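Local coordinates for protein hypoxanthine-guanine-xanthine phosphoribosyltransferase (Tritrichomonas foetus, PDB 1HGX) that salvages guanine, hypoxanthine and xanthine by joining each to the ribose 5-phosphate of phosphoribosyl diphosphate, yielding GMP, IMP or XMP with magnesium as cofactor, at residues A[41-46]-A[96-101]. Residues are numbered along the deposited sequence; the frame is centred on the assembly and turned at random.
Sequences VMICVL and RHVLVV
Val41 sets its CG2 methyl over the centre of one face of the Arg96 guanidinium, 3.4 Å from NH2, and the two side chains meet at about a right angle. Bends along the arginine chain fold the guanidinium back over this methyl; NH2 also donates a hydrogen bond to Asn39 O and forms a salt bridge with Glu65. Beyond this start, strands 41-45 and 97-101 run parallel, their axes 20° apart. Five backbone hydrogen bonds join them: the N-H groups of Val41, Ile43 and Val45 reach the carbonyls of His97, Leu99 and Val101, while Leu99 and Val101 donate back to Val41 and Ile43. The hydrogen bond from Val101 N to Ile43 O is the shortest, at 2.7 Å.

On the face bearing Val41, Ile43, Val98 and Val100, Ile43 extends CD1 (chi2 173°) obliquely against Val98 CG1, a tight 3.5 Å contact. Farther along, Val45 CG2 lies 3.9 Å from Val100 CG1, and helix 109-119 covers both valines through Leu114. The other face carries Met42, Leu99, Cys44 and Val101. Here the methionine chain, turned back at chi2 (-87°), brings SD to 4.0 Å from Leu99 CD2, with CE beside the same methyl; helix 50-57 packs on Met42, Cys44 and Val101.

Apart from the partly exposed Arg96 and His97, the pair is buried: two adjacent inner strands of the mostly parallel sheet of the type I phosphoribosyltransferase fold. The Val45 side chain lies about 6 Å from the bound nucleotide, and strand 97-102 ends at Glu102, first residue of the GMP-binding run 102-110, the PRPP-binding motif of this family.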
ATOM      1  N   VAL A  41       2.191 -11.517  10.802  1.00 12.27           N
ATOM      2  CA  VAL A  41       2.914 -10.808   9.764  1.00 11.24           C
ATOM      3  C   VAL A  41       1.916 -10.861   8.593  1.00 10.94           C
ATOM      4  O   VAL A  41       1.547 -11.938   8.122  1.00 10.94           O
ATOM      5  CB  VAL A  41       4.224 -11.527   9.369  1.00 11.46           C
ATOM      6  CG1 VAL A  41       4.917 -10.771   8.241  1.00 11.83           C
ATOM      7  CG2 VAL A  41       5.155 -11.623  10.572  1.00 14.35           C
ATOM      8  N   MET A  42       1.423  -9.703   8.183  1.00 11.68           N
ATOM      9  CA  MET A  42       0.458  -9.614   7.090  1.00 13.11           C
ATOM     10  C   MET A  42       1.236  -9.226   5.852  1.00  9.48           C
ATOM     11  O   MET A  42       1.691  -8.093   5.730  1.00 10.58           O
ATOM     12  CB  MET A  42      -0.558  -8.516   7.379  1.00 18.25           C
ATOM     13  CG  MET A  42      -1.136  -8.568   8.756  1.00 27.29           C
ATOM     14  SD  MET A  42      -2.533  -9.625   8.769  1.00 35.45           S
ATOM     15  CE  MET A  42      -3.653  -8.560   8.122  1.00 21.25           C
ATOM     16  N   ILE A  43       1.353 -10.155   4.922  1.00  8.84           N
ATOM     17  CA  ILE A  43       2.102  -9.927   3.706  1.00 10.40           C
ATOM     18  C   ILE A  43       1.251  -9.433   2.561  1.00 10.85           C
ATOM     19  O   ILE A  43       0.250 -10.046   2.212  1.00 12.12           O
ATOM     20  CB  ILE A  43       2.809 -11.216   3.262  1.00 10.46           C
ATOM     21  CG1 ILE A  43       3.730 -11.713   4.379  1.00 10.41           C
ATOM     22  CG2 ILE A  43       3.566 -10.988   1.956  1.00 10.66           C
ATOM     23  CD1 ILE A  43       4.336 -13.049   4.086  1.00 13.73           C
ATOM     24  N   CYS A  44       1.652  -8.317   1.977  1.00 11.35           N
ATOM     25  CA  CYS A  44       0.938  -7.781   0.839  1.00 11.08           C
ATOM     26  C   CYS A  44       1.765  -8.096  -0.414  1.00 12.99           C
ATOM     27  O   CYS A  44       2.970  -7.794  -0.472  1.00 12.35           O
ATOM     28  CB  CYS A  44       0.777  -6.266   0.976  1.00 10.19           C
ATOM     29  SG  CYS A  44       0.122  -5.451  -0.490  1.00 14.90           S
ATOM     30  N   VAL A  45       1.145  -8.754  -1.388  1.00 11.44           N
ATOM     31  CA  VAL A  45       1.834  -9.059  -2.637  1.00 11.84           C
ATOM     32  C   VAL A  45       1.581  -7.849  -3.548  1.00 11.74           C
ATOM     33  O   VAL A  45       0.477  -7.655  -4.071  1.00 12.56           O
ATOM     34  CB  VAL A  45       1.308 -10.367  -3.279  1.00 14.76           C
ATOM     35  CG1 VAL A  45       2.073 -10.660  -4.576  1.00 12.17           C
ATOM     36  CG2 VAL A  45       1.431 -11.550  -2.279  1.00  9.06           C
ATOM     37  N   LEU A  46       2.601  -7.006  -3.676  1.00 10.83           N
ATOM     38  CA  LEU A  46       2.516  -5.781  -4.473  1.00 13.00           C
ATOM     39  C   LEU A  46       2.509  -6.099  -5.957  1.00 17.06           C
ATOM     40  O   LEU A  46       3.069  -7.116  -6.360  1.00 20.69           O
ATOM     41  CB  LEU A  46       3.694  -4.875  -4.150  1.00  9.77           C
ATOM     42  CG  LEU A  46       3.756  -4.375  -2.711  1.00 11.40           C
ATOM     43  CD1 LEU A  46       5.148  -3.865  -2.414  1.00 10.64           C
ATOM     44  CD2 LEU A  46       2.711  -3.301  -2.494  1.00 10.40           C
ATOM     45  N   ARG A  96       6.141 -17.381  13.339  1.00 11.83           N
ATOM     46  CA  ARG A  96       5.139 -16.315  13.318  1.00 11.53           C
ATOM     47  C   ARG A  96       3.885 -16.773  12.595  1.00 13.04           C
ATOM     48  O   ARG A  96       3.938 -17.697  11.788  1.00 11.97           O
ATOM     49  CB  ARG A  96       5.693 -15.101  12.582  1.00 10.13           C
ATOM     50  CG  ARG A  96       6.944 -14.496  13.203  1.00 10.65           C
ATOM     51  CD  ARG A  96       6.624 -13.753  14.484  1.00 16.12           C
ATOM     52  NE  ARG A  96       5.653 -12.681  14.270  1.00 18.16           N
ATOM     53  CZ  ARG A  96       5.960 -11.432  13.928  1.00 19.63           C
ATOM     54  NH1 ARG A  96       7.226 -11.088  13.744  1.00 19.15           N
ATOM     55  NH2 ARG A  96       5.001 -10.512  13.815  1.00 17.10           N
ATOM     56  N   HIS A  97       2.750 -16.154  12.908  1.00 14.19           N
ATOM     57  CA  HIS A  97       1.491 -16.468  12.229  1.00 13.36           C
ATOM     58  C   HIS A  97       1.496 -15.540  11.021  1.00 12.44           C
ATOM     59  O   HIS A  97       1.634 -14.330  11.171  1.00 12.46           O
ATOM     60  CB  HIS A  97       0.286 -16.228  13.153  1.00 12.76           C
ATOM     61  CG  HIS A  97       0.230 -17.179  14.312  1.00 14.08           C
ATOM     62  ND1 HIS A  97      -0.247 -18.469  14.201  1.00 15.00           N
ATOM     63  CD2 HIS A  97       0.657 -17.048  15.593  1.00 12.18           C
ATOM     64  CE1 HIS A  97      -0.100 -19.095  15.356  1.00 13.75           C
ATOM     65  NE2 HIS A  97       0.442 -18.252  16.217  1.00 12.42           N
ATOM     66  N   VAL A  98       1.402 -16.121   9.828  1.00 11.80           N
ATOM     67  CA  VAL A  98       1.484 -15.367   8.580  1.00  9.73           C
ATOM     68  C   VAL A  98       0.246 -15.442   7.705  1.00 10.11           C
ATOM     69  O   VAL A  98      -0.305 -16.526   7.473  1.00 10.02           O
ATOM     70  CB  VAL A  98       2.674 -15.891   7.708  1.00 10.83           C
ATOM     71  CG1 VAL A  98       2.773 -15.136   6.390  1.00 10.57           C
ATOM     72  CG2 VAL A  98       3.985 -15.809   8.472  1.00 12.83           C
ATOM     73  N   LEU A  99      -0.161 -14.283   7.195  1.00  9.81           N
ATOM     74  CA  LEU A  99      -1.291 -14.200   6.273  1.00 11.04           C
ATOM     75  C   LEU A  99      -0.781 -13.573   4.972  1.00  9.78           C
ATOM     76  O   LEU A  99      -0.082 -12.553   4.995  1.00 11.01           O
ATOM     77  CB  LEU A  99      -2.417 -13.331   6.831  1.00  8.63           C
ATOM     78  CG  LEU A  99      -3.611 -13.187   5.875  1.00 10.17           C
ATOM     79  CD1 LEU A  99      -4.356 -14.510   5.760  1.00  4.81           C
ATOM     80  CD2 LEU A  99      -4.549 -12.101   6.359  1.00 11.85           C
ATOM     81  N   VAL A 100      -1.099 -14.204   3.847  1.00  9.32           N
ATOM     82  CA  VAL A 100      -0.692 -13.690   2.548  1.00  9.96           C
ATOM     83  C   VAL A 100      -1.909 -13.008   1.941  1.00  9.37           C
ATOM     84  O   VAL A 100      -2.976 -13.622   1.831  1.00 12.53           O
ATOM     85  CB  VAL A 100      -0.210 -14.835   1.612  1.00 11.47           C
ATOM     86  CG1 VAL A 100       0.139 -14.289   0.238  1.00 13.53           C
ATOM     87  CG2 VAL A 100       1.016 -15.525   2.221  1.00 15.86           C
ATOM     88  N   VAL A 101      -1.763 -11.734   1.595  1.00 10.13           N
ATOM     89  CA  VAL A 101      -2.853 -10.959   1.001  1.00  9.97           C
ATOM     90  C   VAL A 101      -2.565 -10.751  -0.478  1.00  9.17           C
ATOM     91  O   VAL A 101      -1.629 -10.027  -0.860  1.00  8.92           O
ATOM     92  CB  VAL A 101      -3.056  -9.600   1.719  1.00  9.09           C
ATOM     93  CG1 VAL A 101      -4.244  -8.855   1.101  1.00 10.87           C
ATOM     94  CG2 VAL A 101      -3.303  -9.828   3.221  1.00 10.94           C
TER